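Local atomic coordinates of putative branched-chain amino acid ABC transporter (Chromobacterium violaceum, PDB entry 4PYR), a protein that binds glutathione and, as an LppC-type relative of periplasmic binding proteins, may regulate the activity of an enzyme. Residues 4-9 and 36-41; 157-162 and 183-188; 177-182 and 197-202; 222-227 and 250-255; 228-233 and 274-279. All blocks are in the same frame, centred on the assembly; numbering follows the deposited sequence.

Overall arrangement
Interaction 1 pairs two strands of the five-stranded parallel sheet and closes along the chain before the others open. Interaction 3 pairs two strands of the eight-stranded mixed sheet, on the opposite side of the chain's centre, with the contact centres about 39 Å apart. Interactions 2 and 3 alternate in sequence and touch, F159 and A186 packing on L181; both precede interactions 4 and 5. These last two also alternate, their centres about 8 Å apart, and touch through W224 N and V278 O. Interactions 2, 3 and 5 reach the same mixed sheet. Glutathione lies near interaction 4, which carries L253 of its pocket, consistent with the two-lobed plan of periplasmic binding proteins.

Interaction 1 (4-9 and 36-41); sequences IGVILP and AELYSV
I4 reaches across to A36: with CG1 anti to its carbonyl carbon (chi1 -57°) and the chain extended beyond, its CD1 comes to rest 3.7 Å from A36 CB. On the same face L38 sends one branch across the gap, CD2 lying 4.1 Å from V6 CG2 and 4.2 Å from I4 CB, so a single methyl touches two residues of the partner strand. The other face carries I7, Y39 and V41. V41 holds CG1 between its backbone N and carbonyl carbon (chi1 68°), which brings that methyl 3.8 Å from I7 CG1; the two side chains run side by side in the same direction. G5 has no side chain beside Y39, and its CA approaches Y39 O at 3.3 Å in a CA-H...O contact.

Between the strands run four backbone bonds, among them I4 N to E37 O at 2.8 Å. A fifth, L8 N to V41 O, is weak at 3.5 Å. V6 O accepts from V41 N at 3.1 Å and also from R23 of helix 16-33, which bonds V41 O as well. Helix 16-33 touches L38 and S40, helix 245-265 lies on I4 and A36, and helix 48-57 backs I7, Y39 and V41. Strand 2-8, helix 16-33 and strand 36-42 thus form a beta-alpha-beta unit at the margin of a Rossmann-like parallel sheet, as in periplasmic binding proteins.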
# COMPACT_ATOMS: atom_id res chain seq x y z
N ILE A 4 -21.05 0.04 -9.79
CA ILE A 4 -20.10 0.51 -8.78
C ILE A 4 -20.17 2.01 -8.67
O ILE A 4 -19.97 2.71 -9.65
CB ILE A 4 -18.65 0.15 -9.18
CG1 ILE A 4 -18.50 -1.37 -9.41
CG2 ILE A 4 -17.62 0.61 -8.13
CD1 ILE A 4 -17.13 -1.75 -9.95
N GLY A 5 -20.41 2.53 -7.48
CA GLY A 5 -20.35 3.97 -7.31
C GLY A 5 -18.93 4.30 -6.96
O GLY A 5 -18.36 3.71 -6.05
N VAL A 6 -18.33 5.19 -7.74
CA VAL A 6 -16.93 5.60 -7.54
C VAL A 6 -16.98 7.01 -6.95
O VAL A 6 -17.25 7.96 -7.66
CB VAL A 6 -16.14 5.56 -8.85
CG1 VAL A 6 -14.66 5.83 -8.53
CG2 VAL A 6 -16.30 4.23 -9.56
N ILE A 7 -16.81 7.10 -5.64
CA ILE A 7 -17.07 8.31 -4.87
C ILE A 7 -15.76 8.78 -4.28
O ILE A 7 -15.30 8.31 -3.23
CB ILE A 7 -18.11 7.99 -3.75
CG1 ILE A 7 -19.35 7.42 -4.43
CG2 ILE A 7 -18.46 9.25 -3.01
CD1 ILE A 7 -20.51 7.10 -3.53
N LEU A 8 -15.15 9.74 -4.97
CA LEU A 8 -13.80 10.21 -4.66
C LEU A 8 -13.79 11.73 -4.71
O LEU A 8 -14.66 12.34 -5.29
CB LEU A 8 -12.79 9.63 -5.62
CG LEU A 8 -12.66 8.10 -5.59
CD1 LEU A 8 -11.76 7.58 -6.70
CD2 LEU A 8 -12.16 7.59 -4.23
N PRO A 9 -12.80 12.35 -4.05
CA PRO A 9 -12.70 13.82 -4.05
C PRO A 9 -12.56 14.43 -5.44
O PRO A 9 -11.96 13.81 -6.31
CB PRO A 9 -11.43 14.08 -3.21
CG PRO A 9 -11.26 12.86 -2.37
CD PRO A 9 -11.78 11.73 -3.19
N ALA A 36 -18.80 -4.68 -14.80
CA ALA A 36 -19.56 -3.71 -14.03
C ALA A 36 -19.74 -2.39 -14.79
O ALA A 36 -18.95 -2.04 -15.68
CB ALA A 36 -18.89 -3.41 -12.69
N GLU A 37 -20.77 -1.66 -14.37
CA GLU A 37 -21.01 -0.30 -14.80
C GLU A 37 -20.52 0.65 -13.74
O GLU A 37 -20.67 0.38 -12.57
CB GLU A 37 -22.50 -0.08 -15.02
CG GLU A 37 -22.85 1.28 -15.61
CD GLU A 37 -24.27 1.35 -16.14
OE1 GLU A 37 -24.86 0.30 -16.50
OE2 GLU A 37 -24.81 2.49 -16.22
N LEU A 38 -19.89 1.75 -14.13
CA LEU A 38 -19.46 2.75 -13.19
C LEU A 38 -20.48 3.90 -13.08
O LEU A 38 -21.03 4.36 -14.07
CB LEU A 38 -18.10 3.32 -13.63
CG LEU A 38 -16.96 2.34 -13.82
CD1 LEU A 38 -15.65 3.09 -14.23
CD2 LEU A 38 -16.68 1.52 -12.61
N TYR A 39 -20.66 4.36 -11.85
CA TYR A 39 -21.42 5.59 -11.55
C TYR A 39 -20.44 6.47 -10.81
O TYR A 39 -19.97 6.16 -9.73
CB TYR A 39 -22.63 5.20 -10.67
CG TYR A 39 -23.41 6.33 -10.07
CD1 TYR A 39 -22.90 7.09 -9.00
CD2 TYR A 39 -24.69 6.63 -10.52
CE1 TYR A 39 -23.64 8.12 -8.43
CE2 TYR A 39 -25.44 7.66 -9.94
CZ TYR A 39 -24.91 8.39 -8.90
OH TYR A 39 -25.65 9.41 -8.32
N SER A 40 -20.04 7.57 -11.44
CA SER A 40 -18.95 8.36 -10.89
C SER A 40 -19.49 9.65 -10.37
O SER A 40 -20.22 10.35 -11.06
CB SER A 40 -17.94 8.65 -12.00
OG SER A 40 -17.38 7.42 -12.46
N VAL A 41 -19.16 9.96 -9.12
CA VAL A 41 -19.52 11.24 -8.57
C VAL A 41 -18.38 11.73 -7.67
O VAL A 41 -17.64 10.95 -7.05
CB VAL A 41 -20.84 11.15 -7.80
CG1 VAL A 41 -20.63 10.31 -6.57
CG2 VAL A 41 -21.38 12.53 -7.45

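Interaction 2 (157-162 and 183-188); sequences MAFDAN and VAQAAR
F159 turns its ring edge to Q185, meeting the amide and aliphatic carbons of that side chain in van der Waals contact. CG of F159 stands anti to its backbone N (chi1 -174°), and the ring leads toward the helix until CE2 is 3.4 Å from Q185 CD. The aliphatic part of Q185 also takes part, CB and CG each lying 3.8 Å from F159 CE2. Ring and amide planes stand 72° apart, so the two flat groups cross rather than stack. V128 and L167 also touch F159. A161 adds its CB, which sits beside the side chains of both Q185 and R188.

The polar part belongs to R188. Its chain is extended from CG to NE, CG being anti to the backbone N (chi1 173°), and this carries the guanidinium out to the loop, where A161 O meets its edge near the plane. The modelled distance from R188 NH1 to A161 O, 2.3 Å, is too short to be trusted in detail.

Within the loop, D160 OD1 accepts from N162 N at 3.2 Å, an Asx turn. On the helix side, Q185 N is bonded by D182, the N-cap residue of helix 183-192.

At this surface the arginine is paired with a neutral carbonyl by a doubtful, over-short bond, so the contact probably relies mainly on the van der Waals meeting of F159 with Q185.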
# COMPACT_ATOMS: atom_id res chain seq x y z
N MSE A 157 19.32 0.91 15.05
CA MSE A 157 20.16 2.08 15.16
C MSE A 157 19.50 3.24 14.46
O MSE A 157 19.27 3.13 13.23
CB MSE A 157 21.51 1.80 14.51
CG MSE A 157 22.21 0.63 15.20
SE MSE A 157 24.14 0.71 14.83
CE MSE A 157 24.46 2.57 15.43
N ALA A 158 19.53 4.40 15.09
CA ALA A 158 19.15 5.66 14.46
C ALA A 158 20.24 6.07 13.46
O ALA A 158 21.40 6.08 13.80
CB ALA A 158 19.02 6.75 15.52
N PHE A 159 19.84 6.32 12.21
CA PHE A 159 20.79 6.83 11.21
C PHE A 159 21.34 8.19 11.61
O PHE A 159 20.56 9.06 11.99
CB PHE A 159 20.12 6.91 9.86
CG PHE A 159 21.09 7.30 8.75
CD1 PHE A 159 22.01 6.39 8.30
CD2 PHE A 159 21.05 8.55 8.19
CE1 PHE A 159 22.91 6.71 7.30
CE2 PHE A 159 21.96 8.88 7.19
CZ PHE A 159 22.88 7.96 6.75
N ASP A 160 22.67 8.37 11.47
CA ASP A 160 23.36 9.59 11.80
C ASP A 160 24.20 9.95 10.57
O ASP A 160 25.22 9.34 10.33
CB ASP A 160 24.26 9.37 13.03
CG ASP A 160 24.79 10.66 13.59
OD1 ASP A 160 25.04 11.60 12.81
OD2 ASP A 160 24.96 10.71 14.82
N ALA A 161 23.68 10.87 9.77
CA ALA A 161 24.39 11.39 8.57
C ALA A 161 25.78 12.02 8.84
O ALA A 161 26.66 11.95 7.96
CB ALA A 161 23.48 12.39 7.87
N ASN A 162 26.03 12.65 10.00
CA ASN A 162 27.26 13.34 10.31
C ASN A 162 28.30 12.49 11.05
O ASN A 162 29.42 12.92 11.31
CB ASN A 162 26.93 14.59 11.12
CG ASN A 162 25.91 15.47 10.42
OD1 ASN A 162 26.11 15.83 9.25
ND2 ASN A 162 24.81 15.78 11.09
N VAL A 183 15.17 7.73 0.71
CA VAL A 183 15.91 7.20 -0.41
C VAL A 183 17.27 7.89 -0.58
O VAL A 183 18.25 7.21 -0.88
CB VAL A 183 15.04 7.21 -1.69
CG1 VAL A 183 14.75 8.62 -2.18
CG2 VAL A 183 15.64 6.34 -2.78
N ALA A 184 17.35 9.20 -0.34
CA ALA A 184 18.65 9.90 -0.42
C ALA A 184 19.68 9.37 0.59
O ALA A 184 20.81 9.03 0.21
CB ALA A 184 18.49 11.41 -0.26
N GLN A 185 19.26 9.26 1.86
CA GLN A 185 20.14 8.73 2.87
C GLN A 185 20.43 7.25 2.66
O GLN A 185 21.52 6.79 2.96
CB GLN A 185 19.60 9.02 4.27
CG GLN A 185 19.72 10.52 4.60
CD GLN A 185 19.43 10.86 6.06
OE1 GLN A 185 18.43 10.41 6.65
NE2 GLN A 185 20.31 11.70 6.65
N ALA A 186 19.44 6.49 2.17
CA ALA A 186 19.66 5.08 1.91
C ALA A 186 20.73 4.86 0.89
O ALA A 186 21.54 3.94 1.02
CB ALA A 186 18.37 4.44 1.45
N ALA A 187 20.72 5.70 -0.13
CA ALA A 187 21.74 5.61 -1.17
C ALA A 187 23.11 5.94 -0.63
O ALA A 187 24.09 5.26 -0.96
CB ALA A 187 21.38 6.52 -2.35
N ARG A 188 23.20 6.97 0.21
CA ARG A 188 24.49 7.28 0.87
C ARG A 188 24.97 6.12 1.75
O ARG A 188 26.17 5.77 1.72
CB ARG A 188 24.42 8.59 1.66
CG ARG A 188 25.66 8.87 2.49
CD ARG A 188 25.42 9.88 3.59
NE ARG A 188 26.70 10.27 4.13
CZ ARG A 188 26.92 11.14 5.12
NH1 ARG A 188 25.88 11.68 5.76
NH2 ARG A 188 28.14 11.39 5.52

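Interaction 3 (177-182 and 197-202); sequences VALALD and VPVYGT
V199 fits its two methyls into the hollow between V177 and L179, across parallel strands of a beta-alpha-beta unit made by strand 176-180, helix 183-192 and strand 199-201. CG1 of V199 presses on L179, 3.6 Å from its CD1, and CG2 stands 4.3 Å from V177 CB. The side chains of L179 and V199 cross obliquely, with L179 CG set anti to its carbonyl carbon (chi1 -57°). V177 in turn offers CG2 to V197 CG2, continuing the row toward the loop before the second strand at a loose 4.3 Å. Helix 183-192 covers this face, with A186 and L189 against L179 and K190 against V199. G201, lacking a side chain, adds no bump beside L179.

On the reverse face, Y200 lies next to A178. The rim of its ring comes close to V177 O, which sits in the ring plane 3.8 Å from Y200 CD1, while Y200 OH is hydrogen-bonded to D120 and R122. M117 of helix 106-119 packs on both A178 and Y200.

Three backbone bonds, each 2.8 Å long, hold the strands in register: V177 N to P198 O, Y200 N to V177 O and L179 N to Y200 O. Farther on, a water steps into the widening gap: it donates to L179 O at 2.7 Å and accepts from T202 N at 2.9 Å.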
# COMPACT_ATOMS: atom_id res chain seq x y z
N VAL A 177 21.19 -5.89 6.58
CA VAL A 177 20.73 -4.57 6.99
C VAL A 177 19.31 -4.34 6.48
O VAL A 177 19.04 -4.55 5.31
CB VAL A 177 21.67 -3.47 6.50
CG1 VAL A 177 21.15 -2.09 6.88
CG2 VAL A 177 23.02 -3.74 7.08
N ALA A 178 18.43 -3.87 7.36
CA ALA A 178 17.09 -3.47 6.98
C ALA A 178 17.00 -1.98 7.04
O ALA A 178 17.36 -1.41 8.05
CB ALA A 178 16.09 -4.08 7.96
N LEU A 179 16.58 -1.33 5.96
CA LEU A 179 16.48 0.09 5.89
C LEU A 179 15.07 0.58 6.08
O LEU A 179 14.17 0.20 5.33
CB LEU A 179 16.99 0.62 4.54
CG LEU A 179 18.43 0.23 4.19
CD1 LEU A 179 18.90 0.86 2.87
CD2 LEU A 179 19.39 0.67 5.30
N ALA A 180 14.87 1.46 7.05
CA ALA A 180 13.69 2.30 7.12
C ALA A 180 14.21 3.71 7.08
O ALA A 180 14.42 4.33 8.11
CB ALA A 180 12.96 2.06 8.42
N LEU A 181 14.52 4.18 5.86
CA LEU A 181 15.35 5.35 5.66
C LEU A 181 14.93 5.96 4.34
O LEU A 181 14.60 5.24 3.38
CB LEU A 181 16.81 4.84 5.62
CG LEU A 181 17.95 5.84 5.66
CD1 LEU A 181 17.79 6.78 6.84
CD2 LEU A 181 19.28 5.10 5.64
N ASP A 182 14.96 7.30 4.28
CA ASP A 182 14.62 8.01 3.07
C ASP A 182 15.62 7.64 1.96
O ASP A 182 16.78 7.30 2.22
CB ASP A 182 14.65 9.51 3.33
CG ASP A 182 16.00 9.96 3.89
OD1 ASP A 182 16.26 9.74 5.11
OD2 ASP A 182 16.83 10.45 3.12
N VAL A 197 27.23 -7.07 2.00
CA VAL A 197 26.23 -7.32 3.02
C VAL A 197 24.85 -7.20 2.40
O VAL A 197 24.57 -6.26 1.67
CB VAL A 197 26.35 -6.44 4.29
CG1 VAL A 197 26.14 -4.98 3.96
CG2 VAL A 197 25.36 -6.89 5.36
N PRO A 198 23.96 -8.18 2.67
CA PRO A 198 22.60 -8.06 2.16
C PRO A 198 21.86 -6.86 2.75
O PRO A 198 21.88 -6.67 3.98
CB PRO A 198 21.95 -9.35 2.62
CG PRO A 198 23.05 -10.31 2.83
CD PRO A 198 24.23 -9.51 3.25
N VAL A 199 21.23 -6.06 1.90
CA VAL A 199 20.52 -4.87 2.31
C VAL A 199 19.09 -4.99 1.76
O VAL A 199 18.88 -5.37 0.61
CB VAL A 199 21.20 -3.58 1.79
CG1 VAL A 199 20.39 -2.35 2.18
CG2 VAL A 199 22.63 -3.52 2.34
N TYR A 200 18.12 -4.71 2.63
CA TYR A 200 16.72 -4.81 2.33
C TYR A 200 15.98 -3.53 2.62
O TYR A 200 16.34 -2.78 3.54
CB TYR A 200 16.11 -5.85 3.27
CG TYR A 200 16.56 -7.26 3.05
CD1 TYR A 200 17.79 -7.72 3.53
CD2 TYR A 200 15.73 -8.17 2.39
CE1 TYR A 200 18.19 -9.02 3.35
CE2 TYR A 200 16.08 -9.49 2.24
CZ TYR A 200 17.30 -9.94 2.69
OH TYR A 200 17.68 -11.28 2.54
N GLY A 201 14.94 -3.26 1.87
CA GLY A 201 14.04 -2.14 2.14
C GLY A 201 12.61 -2.47 1.70
O GLY A 201 12.34 -3.50 1.11
N THR A 202 11.72 -1.53 1.97
CA THR A 202 10.37 -1.55 1.49
C THR A 202 10.28 -0.74 0.20
O THR A 202 11.29 -0.28 -0.33
CB THR A 202 9.37 -0.99 2.52
OG1 THR A 202 9.64 0.40 2.75
CG2 THR A 202 9.53 -1.69 3.80
O HOH W 1 12.19 0.81 3.55

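Interaction 4 (222-227 and 250-255); sequences MPWFLM and LYALGI
W224 lays one face of its indole over A252, whose CB sits 4.1 Å from the centroid of the five-membered ring and 19° off its normal, a CH-pi contact. I255, the next turn of the same helix, comes to the same face farther out: its CD1 is 4.3 Å from the centroid of the six-membered ring, off-centre, the two side chains crossing at about a right angle. With CG anti to its backbone N (chi1 -174°), W224 projects toward the helix, and CZ2 meets Y251 CE2 at 3.6 Å. The aromatic planes there stand 47° apart. Polar ends are tied elsewhere, W224 NE1 to E248 and Y251 OH to P237 O, and R238 makes a cation-pi contact with the indole.

M222, deposited as selenomethionine, approaches A252 CB from beside the indole with its extended chain, SE lying 3.6 Å away. Its own carbonyl oxygen accepts from both F225 N and L226 N at the start of helix 223-226.

A short helix is thereby docked on the long helix 245-265. M222 also touches L104, and the neighbouring L253 lines the glutathione pocket, consistent with a place in the second shell behind that site.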
# COMPACT_ATOMS: atom_id res chain seq x y z
N MSE A 222 4.78 -3.85 -5.27
CA MSE A 222 3.69 -4.38 -6.03
C MSE A 222 4.07 -5.28 -7.17
O MSE A 222 5.01 -5.00 -7.90
CB MSE A 222 2.94 -3.25 -6.69
CG MSE A 222 2.36 -2.29 -5.68
SE MSE A 222 1.19 -1.09 -6.69
CE MSE A 222 0.45 -0.29 -5.04
N PRO A 223 3.31 -6.37 -7.40
CA PRO A 223 3.41 -7.13 -8.67
C PRO A 223 3.36 -6.23 -9.89
O PRO A 223 4.06 -6.51 -10.91
CB PRO A 223 2.17 -8.04 -8.62
CG PRO A 223 1.98 -8.24 -7.17
CD PRO A 223 2.28 -6.92 -6.50
N TRP A 224 2.61 -5.14 -9.79
CA TRP A 224 2.48 -4.20 -10.89
C TRP A 224 3.86 -3.76 -11.44
O TRP A 224 4.01 -3.55 -12.67
CB TRP A 224 1.67 -2.99 -10.44
CG TRP A 224 1.37 -2.02 -11.54
CD1 TRP A 224 1.84 -0.75 -11.67
CD2 TRP A 224 0.48 -2.24 -12.63
NE1 TRP A 224 1.31 -0.16 -12.79
CE2 TRP A 224 0.46 -1.05 -13.40
CE3 TRP A 224 -0.29 -3.32 -13.05
CZ2 TRP A 224 -0.27 -0.94 -14.56
CZ3 TRP A 224 -1.03 -3.18 -14.20
CH2 TRP A 224 -1.02 -2.02 -14.93
N PHE A 225 4.83 -3.59 -10.54
CA PHE A 225 6.20 -3.23 -10.92
C PHE A 225 7.12 -4.45 -11.06
O PHE A 225 8.00 -4.49 -11.94
CB PHE A 225 6.82 -2.28 -9.87
CG PHE A 225 6.02 -1.01 -9.65
CD1 PHE A 225 5.77 -0.13 -10.65
CD2 PHE A 225 5.54 -0.72 -8.40
CE1 PHE A 225 5.06 1.03 -10.43
CE2 PHE A 225 4.78 0.41 -8.17
CZ PHE A 225 4.56 1.30 -9.18
N LEU A 226 6.99 -5.43 -10.18
CA LEU A 226 7.99 -6.48 -10.05
C LEU A 226 7.70 -7.77 -10.85
O LEU A 226 8.60 -8.61 -10.95
CB LEU A 226 8.18 -6.84 -8.58
CG LEU A 226 8.73 -5.72 -7.72
CD1 LEU A 226 8.83 -6.17 -6.28
CD2 LEU A 226 10.07 -5.24 -8.25
N MSE A 227 6.47 -7.96 -11.31
CA MSE A 227 6.06 -9.23 -11.92
C MSE A 227 5.34 -8.95 -13.21
O MSE A 227 4.13 -9.08 -13.29
CB MSE A 227 5.15 -9.94 -10.91
CG MSE A 227 5.93 -10.37 -9.69
SE MSE A 227 4.69 -11.39 -8.51
CE MSE A 227 4.40 -12.98 -9.64
N LEU A 250 -0.99 4.47 -7.16
CA LEU A 250 -2.41 4.85 -7.02
C LEU A 250 -3.23 4.37 -8.20
O LEU A 250 -4.38 4.02 -8.06
CB LEU A 250 -2.61 6.35 -6.84
CG LEU A 250 -1.95 6.97 -5.62
CD1 LEU A 250 -1.96 8.48 -5.71
CD2 LEU A 250 -2.66 6.48 -4.35
N TYR A 251 -2.64 4.33 -9.39
CA TYR A 251 -3.31 3.76 -10.56
C TYR A 251 -3.58 2.27 -10.34
O TYR A 251 -4.72 1.78 -10.57
CB TYR A 251 -2.39 3.97 -11.78
CG TYR A 251 -2.88 3.38 -13.09
CD1 TYR A 251 -3.79 4.07 -13.90
CD2 TYR A 251 -2.41 2.15 -13.53
CE1 TYR A 251 -4.20 3.54 -15.13
CE2 TYR A 251 -2.83 1.59 -14.75
CZ TYR A 251 -3.71 2.29 -15.56
OH TYR A 251 -4.12 1.77 -16.77
N ALA A 252 -2.57 1.56 -9.83
CA ALA A 252 -2.69 0.14 -9.56
C ALA A 252 -3.70 -0.06 -8.45
O ALA A 252 -4.45 -1.03 -8.48
CB ALA A 252 -1.34 -0.47 -9.20
N LEU A 253 -3.73 0.85 -7.49
CA LEU A 253 -4.72 0.77 -6.40
C LEU A 253 -6.11 0.82 -7.00
O LEU A 253 -7.02 0.09 -6.55
CB LEU A 253 -4.48 1.92 -5.40
CG LEU A 253 -5.44 1.95 -4.21
CD1 LEU A 253 -5.20 0.76 -3.32
CD2 LEU A 253 -5.23 3.26 -3.45
N GLY A 254 -6.31 1.70 -7.97
CA GLY A 254 -7.59 1.80 -8.70
C GLY A 254 -8.01 0.52 -9.39
O GLY A 254 -9.19 0.09 -9.33
N ILE A 255 -7.04 -0.13 -10.05
CA ILE A 255 -7.32 -1.40 -10.71
C ILE A 255 -7.83 -2.37 -9.66
O ILE A 255 -8.87 -3.01 -9.87
CB ILE A 255 -6.08 -1.97 -11.39
CG1 ILE A 255 -5.77 -1.09 -12.62
CG2 ILE A 255 -6.25 -3.44 -11.75
CD1 ILE A 255 -4.45 -1.40 -13.25

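Interaction 5 (228-233 and 274-279); sequences PAHPAV and RLDGVT
A buried, mostly van der Waals contact with one water bridge sets H230 and A232, at the N-cap of helix 231-235 and within it, against D276, G277 and V278 in and after strand 274-277. D276 O lies at the edge of the H230 ring, near its plane, 3.5 Å from H230 CE1, and D276 OD2 is 3.7 Å from the same carbon. Ring and carboxylate planes are only 23° apart. D276 holds CG between its backbone N and carbonyl carbon (chi1 63°), and its other oxygen, OD1, forms a salt bridge with R259.

The imidazole is fixed from both nitrogens. ND1 caps the helix, accepting from A232 N at 3.1 Å and more weakly from V233 N, while NE2 is 2.9 Å from a water that donates to G277 O at 2.7 Å. The ring thus joins the N-cap to the G277 carbonyl through one water. Alongside, A232 CB leans on D276 O at 3.6 Å, and V278 CG1 reaches V233 CG2 and A232 CB, each at 4.1 Å.

V278 also packs on A252 of helix 245-265 and on W224, to which its backbone is bonded. P223 touches H230 and V233, so the contact lies wedged between helices 223-226 and 245-265, beside the outermost strand of the mixed sheet.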
# COMPACT_ATOMS: atom_id res chain seq x y z
N PRO A 228 6.08 -8.56 -14.27
CA PRO A 228 5.45 -8.24 -15.54
C PRO A 228 4.60 -9.37 -16.09
O PRO A 228 3.58 -9.10 -16.75
CB PRO A 228 6.63 -7.94 -16.49
CG PRO A 228 7.87 -8.14 -15.70
CD PRO A 228 7.52 -8.26 -14.25
N ALA A 229 4.98 -10.62 -15.80
CA ALA A 229 4.25 -11.79 -16.31
C ALA A 229 3.18 -12.36 -15.36
O ALA A 229 2.62 -13.44 -15.63
CB ALA A 229 5.24 -12.87 -16.72
N HIS A 230 2.90 -11.67 -14.26
CA HIS A 230 1.75 -11.99 -13.43
C HIS A 230 0.51 -11.87 -14.30
O HIS A 230 0.35 -10.89 -15.00
CB HIS A 230 1.76 -10.97 -12.28
CG HIS A 230 0.70 -11.16 -11.24
ND1 HIS A 230 -0.63 -10.93 -11.49
CD2 HIS A 230 0.79 -11.40 -9.91
CE1 HIS A 230 -1.33 -11.10 -10.38
NE2 HIS A 230 -0.48 -11.36 -9.40
N PRO A 231 -0.42 -12.84 -14.23
CA PRO A 231 -1.58 -12.86 -15.13
C PRO A 231 -2.46 -11.61 -15.04
O PRO A 231 -2.98 -11.12 -16.02
CB PRO A 231 -2.34 -14.14 -14.69
CG PRO A 231 -1.84 -14.43 -13.31
CD PRO A 231 -0.40 -13.99 -13.31
N ALA A 232 -2.63 -11.06 -13.84
CA ALA A 232 -3.42 -9.84 -13.71
C ALA A 232 -2.65 -8.61 -14.15
O ALA A 232 -3.20 -7.72 -14.79
CB ALA A 232 -3.92 -9.68 -12.27
N VAL A 233 -1.37 -8.55 -13.80
CA VAL A 233 -0.57 -7.41 -14.17
C VAL A 233 -0.63 -7.25 -15.71
O VAL A 233 -0.89 -6.17 -16.19
CB VAL A 233 0.87 -7.54 -13.70
CG1 VAL A 233 1.72 -6.43 -14.32
CG2 VAL A 233 0.95 -7.49 -12.20
N ARG A 274 -10.74 -12.92 -1.73
CA ARG A 274 -9.31 -12.89 -1.89
C ARG A 274 -9.04 -12.47 -3.33
O ARG A 274 -9.89 -12.65 -4.19
CB ARG A 274 -8.71 -14.27 -1.66
CG ARG A 274 -9.05 -14.88 -0.29
CD ARG A 274 -7.88 -15.62 0.31
NE ARG A 274 -8.13 -16.02 1.71
CZ ARG A 274 -7.26 -16.63 2.50
NH1 ARG A 274 -6.05 -16.94 2.06
NH2 ARG A 274 -7.60 -16.93 3.76
N LEU A 275 -7.88 -11.88 -3.60
CA LEU A 275 -7.55 -11.41 -4.95
C LEU A 275 -6.05 -11.51 -5.22
O LEU A 275 -5.27 -11.15 -4.38
CB LEU A 275 -7.94 -9.93 -5.10
CG LEU A 275 -7.94 -9.34 -6.52
CD1 LEU A 275 -9.09 -9.92 -7.30
CD2 LEU A 275 -7.96 -7.81 -6.58
N ASP A 276 -5.70 -11.98 -6.42
CA ASP A 276 -4.33 -11.84 -6.96
C ASP A 276 -4.16 -10.41 -7.49
O ASP A 276 -4.23 -10.14 -8.70
CB ASP A 276 -4.01 -12.93 -8.01
CG ASP A 276 -4.88 -12.88 -9.27
OD1 ASP A 276 -6.06 -12.49 -9.18
OD2 ASP A 276 -4.38 -13.24 -10.37
N GLY A 277 -4.02 -9.49 -6.55
CA GLY A 277 -4.08 -8.09 -6.84
C GLY A 277 -2.83 -7.66 -7.61
O GLY A 277 -1.74 -8.22 -7.40
N VAL A 278 -3.01 -6.69 -8.47
CA VAL A 278 -1.82 -6.03 -9.05
C VAL A 278 -1.03 -5.28 -7.97
O VAL A 278 0.16 -5.03 -8.15
CB VAL A 278 -2.11 -5.11 -10.24
CG1 VAL A 278 -2.76 -5.87 -11.35
CG2 VAL A 278 -2.92 -3.87 -9.85
N THR A 279 -1.67 -4.99 -6.81
CA THR A 279 -1.01 -4.30 -5.72
C THR A 279 -0.47 -5.28 -4.70
O THR A 279 0.21 -4.87 -3.74
CB THR A 279 -1.95 -3.32 -4.97
OG1 THR A 279 -2.96 -4.08 -4.26
CG2 THR A 279 -2.54 -2.32 -5.89
O HOH W 2 -1.02 -10.70 -6.63